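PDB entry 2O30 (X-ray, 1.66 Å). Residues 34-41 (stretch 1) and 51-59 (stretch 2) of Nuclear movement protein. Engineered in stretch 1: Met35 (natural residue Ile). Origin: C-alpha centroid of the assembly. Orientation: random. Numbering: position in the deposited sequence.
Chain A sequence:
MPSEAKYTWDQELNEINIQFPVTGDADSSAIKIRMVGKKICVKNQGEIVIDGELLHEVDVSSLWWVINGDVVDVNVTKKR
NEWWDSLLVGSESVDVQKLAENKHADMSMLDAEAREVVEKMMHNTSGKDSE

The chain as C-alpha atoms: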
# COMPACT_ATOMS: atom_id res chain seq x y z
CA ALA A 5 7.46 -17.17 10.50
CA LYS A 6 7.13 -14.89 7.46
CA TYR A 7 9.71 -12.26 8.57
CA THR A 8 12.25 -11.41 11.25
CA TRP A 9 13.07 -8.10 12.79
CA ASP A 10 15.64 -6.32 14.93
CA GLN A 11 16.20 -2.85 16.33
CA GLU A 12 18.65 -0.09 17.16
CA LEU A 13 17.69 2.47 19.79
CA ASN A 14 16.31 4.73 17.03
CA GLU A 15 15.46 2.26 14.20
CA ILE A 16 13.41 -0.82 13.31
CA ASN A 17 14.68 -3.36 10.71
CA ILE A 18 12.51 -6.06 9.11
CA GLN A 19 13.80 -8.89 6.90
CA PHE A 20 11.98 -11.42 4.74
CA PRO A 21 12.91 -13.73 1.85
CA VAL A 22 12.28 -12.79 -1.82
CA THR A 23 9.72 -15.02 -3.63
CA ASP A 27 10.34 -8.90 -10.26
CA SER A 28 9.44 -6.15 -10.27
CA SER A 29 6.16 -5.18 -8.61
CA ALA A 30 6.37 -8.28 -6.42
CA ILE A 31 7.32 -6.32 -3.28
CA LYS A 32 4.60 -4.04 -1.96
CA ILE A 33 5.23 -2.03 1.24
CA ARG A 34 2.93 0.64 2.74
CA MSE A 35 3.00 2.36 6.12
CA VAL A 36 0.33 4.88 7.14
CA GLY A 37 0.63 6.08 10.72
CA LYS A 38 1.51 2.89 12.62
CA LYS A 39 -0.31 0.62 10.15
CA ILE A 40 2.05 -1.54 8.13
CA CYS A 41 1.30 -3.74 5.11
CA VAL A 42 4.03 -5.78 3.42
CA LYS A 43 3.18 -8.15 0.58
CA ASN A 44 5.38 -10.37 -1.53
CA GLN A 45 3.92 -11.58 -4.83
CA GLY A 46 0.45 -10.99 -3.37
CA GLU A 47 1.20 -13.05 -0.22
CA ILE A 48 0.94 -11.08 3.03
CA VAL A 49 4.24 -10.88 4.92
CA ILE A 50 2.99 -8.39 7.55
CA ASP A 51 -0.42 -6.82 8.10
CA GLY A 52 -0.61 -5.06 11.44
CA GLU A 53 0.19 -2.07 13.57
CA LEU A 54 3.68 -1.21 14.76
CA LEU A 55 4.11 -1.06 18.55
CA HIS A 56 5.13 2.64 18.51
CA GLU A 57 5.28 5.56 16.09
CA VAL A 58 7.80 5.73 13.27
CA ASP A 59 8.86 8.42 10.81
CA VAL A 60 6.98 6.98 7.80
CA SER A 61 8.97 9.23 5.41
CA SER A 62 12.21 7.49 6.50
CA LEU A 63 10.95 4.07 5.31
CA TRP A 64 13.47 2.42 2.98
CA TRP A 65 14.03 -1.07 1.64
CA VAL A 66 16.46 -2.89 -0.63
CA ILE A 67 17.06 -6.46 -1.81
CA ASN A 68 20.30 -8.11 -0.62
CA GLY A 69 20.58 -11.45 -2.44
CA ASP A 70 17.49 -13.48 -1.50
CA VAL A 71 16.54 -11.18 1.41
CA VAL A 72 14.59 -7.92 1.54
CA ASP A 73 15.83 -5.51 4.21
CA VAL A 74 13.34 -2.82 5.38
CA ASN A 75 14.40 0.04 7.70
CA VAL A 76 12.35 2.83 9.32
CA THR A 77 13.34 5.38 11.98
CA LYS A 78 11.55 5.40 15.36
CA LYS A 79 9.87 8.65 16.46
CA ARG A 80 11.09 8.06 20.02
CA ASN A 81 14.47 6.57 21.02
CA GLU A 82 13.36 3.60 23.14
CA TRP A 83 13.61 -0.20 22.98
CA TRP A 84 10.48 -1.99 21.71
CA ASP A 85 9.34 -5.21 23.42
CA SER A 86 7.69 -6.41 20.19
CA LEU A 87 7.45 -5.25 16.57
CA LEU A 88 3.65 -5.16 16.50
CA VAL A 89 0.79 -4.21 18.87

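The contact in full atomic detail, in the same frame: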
# COMPACT_ATOMS: atom_id res chain seq x y z
N ARG A 34 3.63 -0.60 2.39
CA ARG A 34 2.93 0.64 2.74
C ARG A 34 2.90 0.81 4.26
O ARG A 34 2.54 -0.12 4.96
CB ARG A 34 1.49 0.60 2.24
CG ARG A 34 0.66 1.85 2.59
CD ARG A 34 -0.76 1.80 2.02
NE ARG A 34 -1.62 0.79 2.64
CZ ARG A 34 -2.15 -0.26 2.01
NH1 ARG A 34 -1.94 -0.45 0.72
NH2 ARG A 34 -2.92 -1.11 2.67
N MSE A 35 3.25 2.00 4.74
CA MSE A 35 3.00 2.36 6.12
C MSE A 35 2.19 3.65 6.11
O MSE A 35 2.54 4.59 5.39
CB MSE A 35 4.32 2.56 6.88
CG MSE A 35 5.13 1.30 7.12
SE MSE A 35 6.42 1.63 8.39
CE MSE A 35 5.28 2.03 9.68
N VAL A 36 1.11 3.67 6.89
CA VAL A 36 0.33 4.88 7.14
C VAL A 36 0.10 4.94 8.65
O VAL A 36 -0.52 4.04 9.24
CB VAL A 36 -1.05 4.86 6.43
CG1 VAL A 36 -1.81 6.17 6.68
CG2 VAL A 36 -0.86 4.64 4.94
N GLY A 37 0.60 6.00 9.26
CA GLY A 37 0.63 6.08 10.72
C GLY A 37 1.45 4.92 11.24
O GLY A 37 2.63 4.76 10.87
N LYS A 38 0.84 4.08 12.08
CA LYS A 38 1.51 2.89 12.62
C LYS A 38 1.15 1.63 11.86
O LYS A 38 1.73 0.58 12.12
CB LYS A 38 1.20 2.70 14.12
CG LYS A 38 1.76 3.80 15.00
CD LYS A 38 1.95 3.30 16.43
CE LYS A 38 0.66 2.83 17.06
NZ LYS A 38 0.92 1.93 18.24
N LYS A 39 0.18 1.74 10.94
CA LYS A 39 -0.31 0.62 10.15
C LYS A 39 0.73 0.23 9.12
O LYS A 39 1.26 1.08 8.41
CB LYS A 39 -1.63 0.98 9.45
CG LYS A 39 -2.78 1.38 10.39
CD LYS A 39 -3.36 0.19 11.14
CE LYS A 39 -4.44 0.62 12.15
NZ LYS A 39 -4.63 -0.42 13.21
N ILE A 40 1.04 -1.06 9.05
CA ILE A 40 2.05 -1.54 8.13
C ILE A 40 1.48 -2.72 7.33
O ILE A 40 0.84 -3.61 7.87
CB ILE A 40 3.33 -1.93 8.89
CG1 ILE A 40 4.37 -2.54 7.93
CG2 ILE A 40 2.99 -2.86 10.06
CD1 ILE A 40 5.70 -2.93 8.61
N CYS A 41 1.69 -2.67 6.02
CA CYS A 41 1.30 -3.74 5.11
C CYS A 41 2.50 -4.06 4.24
O CYS A 41 3.03 -3.18 3.56
CB CYS A 41 0.15 -3.26 4.22
SG CYS A 41 -0.30 -4.53 3.00
N ASP A 51 0.78 -7.64 8.16
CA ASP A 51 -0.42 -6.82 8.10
C ASP A 51 -0.79 -6.52 9.54
O ASP A 51 -1.46 -7.32 10.19
CB ASP A 51 -1.54 -7.61 7.42
CG ASP A 51 -2.83 -6.81 7.29
OD1 ASP A 51 -2.88 -5.62 7.67
OD2 ASP A 51 -3.81 -7.39 6.78
N GLY A 52 -0.35 -5.38 10.04
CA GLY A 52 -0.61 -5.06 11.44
C GLY A 52 -0.32 -3.63 11.79
O GLY A 52 -0.33 -2.74 10.93
N GLU A 53 -0.07 -3.40 13.07
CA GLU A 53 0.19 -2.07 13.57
C GLU A 53 1.47 -2.14 14.37
O GLU A 53 1.60 -3.01 15.24
CB GLU A 53 -0.97 -1.61 14.45
CG GLU A 53 -0.83 -0.21 14.99
CD GLU A 53 -2.15 0.34 15.48
OE1 GLU A 53 -2.76 -0.27 16.39
OE2 GLU A 53 -2.59 1.39 14.94
N LEU A 54 2.40 -1.24 14.08
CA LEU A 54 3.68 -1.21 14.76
C LEU A 54 3.43 -0.83 16.22
O LEU A 54 2.48 -0.12 16.51
CB LEU A 54 4.62 -0.20 14.12
CG LEU A 54 5.19 -0.59 12.75
CD1 LEU A 54 6.23 0.44 12.32
CD2 LEU A 54 5.84 -1.95 12.80
N LEU A 55 4.29 -1.31 17.11
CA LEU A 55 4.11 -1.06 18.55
C LEU A 55 4.12 0.43 18.90
O LEU A 55 3.33 0.89 19.76
CB LEU A 55 5.18 -1.81 19.35
CG LEU A 55 4.99 -1.72 20.88
CD1 LEU A 55 3.64 -2.27 21.29
CD2 LEU A 55 6.10 -2.46 21.57
N HIS A 56 5.02 1.19 18.28
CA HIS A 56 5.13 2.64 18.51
C HIS A 56 5.27 3.38 17.19
O HIS A 56 5.46 2.77 16.12
CB HIS A 56 6.32 2.98 19.40
CG HIS A 56 6.29 2.30 20.73
ND1 HIS A 56 5.38 2.61 21.71
CD2 HIS A 56 7.06 1.30 21.24
CE1 HIS A 56 5.58 1.85 22.77
NE2 HIS A 56 6.59 1.04 22.51
N GLU A 57 5.21 4.71 17.27
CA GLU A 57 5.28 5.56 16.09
C GLU A 57 6.64 5.56 15.41
O GLU A 57 7.71 5.49 16.05
CB GLU A 57 4.81 6.99 16.43
CG GLU A 57 3.29 7.02 16.64
CD GLU A 57 2.73 8.41 16.92
OE1 GLU A 57 3.15 9.39 16.27
OE2 GLU A 57 1.84 8.50 17.80
N VAL A 58 6.59 5.59 14.07
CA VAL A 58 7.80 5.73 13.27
C VAL A 58 7.69 6.93 12.33
O VAL A 58 6.59 7.43 12.08
CB VAL A 58 8.10 4.45 12.45
CG1 VAL A 58 8.37 3.28 13.41
CG2 VAL A 58 6.95 4.12 11.53
N ASP A 59 8.83 7.40 11.84
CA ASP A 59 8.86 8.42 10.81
C ASP A 59 8.59 7.74 9.45
O ASP A 59 9.51 7.21 8.84
CB ASP A 59 10.21 9.12 10.81
CG ASP A 59 10.33 10.18 9.72
OD1 ASP A 59 9.36 10.39 8.96
OD2 ASP A 59 11.40 10.80 9.62
O HOH W 1 4.10 5.97 12.85
O HOH W 2 -1.84 4.42 13.36

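Stretch 1 is a β-hairpin: strands 34-36 and 39-41 are joined by a type II' turn from Val36 to Lys39, with Gly37 at a positive phi (60°) that favours glycine. Its second strand runs antiparallel to the start of stretch 2, pairing Lys39 with Glu53, Ile40 with Gly52 and Cys41 with Asp51. Ile40 and Gly52 form the hydrogen-bonded pair, Ile40 N donating to Gly52 O (2.9 Å) and Gly52 N to Ile40 O (3.0 Å). Leu54 N extends the ladder to Lys38 O (2.8 Å), nearly linear at 174°. Between these bonds the CA atoms of Lys39 and Glu53 approach to 4.4 Å, and the CA of Glu53 makes a CA-H...O contact with Lys38 O (3.4 Å). The chain turns a corner at Gly52, and beyond Leu54 stretch 2 passes alongside the hairpin turn.

Lys38 is the residue most covered by the other stretch. Its side chain lies along stretch 2, with CD 3.4 Å from His56 C. Its ammonium group donates to two backbone carbonyls, Lys38 NZ to Leu55 O at 3.0 Å and Lys38 NZ to Leu54 O at 3.1 Å, so the charge is met by carbonyl dipoles. Lys39 and Glu53 project from the same face of the sheet, and their ends converge in a salt bridge, Lys39 NZ to Glu53 OE2 at 3.2 Å, whose hydrogen bond is weak. On the face bearing Ile40 the contacts are apolar: Ile40 CG2 lies 4.1 Å from Leu54 CD2. The engineered Met35, a selenomethionine, packs its terminal methyl tightly against two aliphatic groups, CE lying 3.2 Å from Leu54 CD1 and 3.3 Å from Val58 CG2. Near the turn, one water accepts from Val58 N (2.8 Å to the water oxygen) and donates weakly to Gly37 O (2.7 Å), bridging the stretches where no direct backbone bond links these residues.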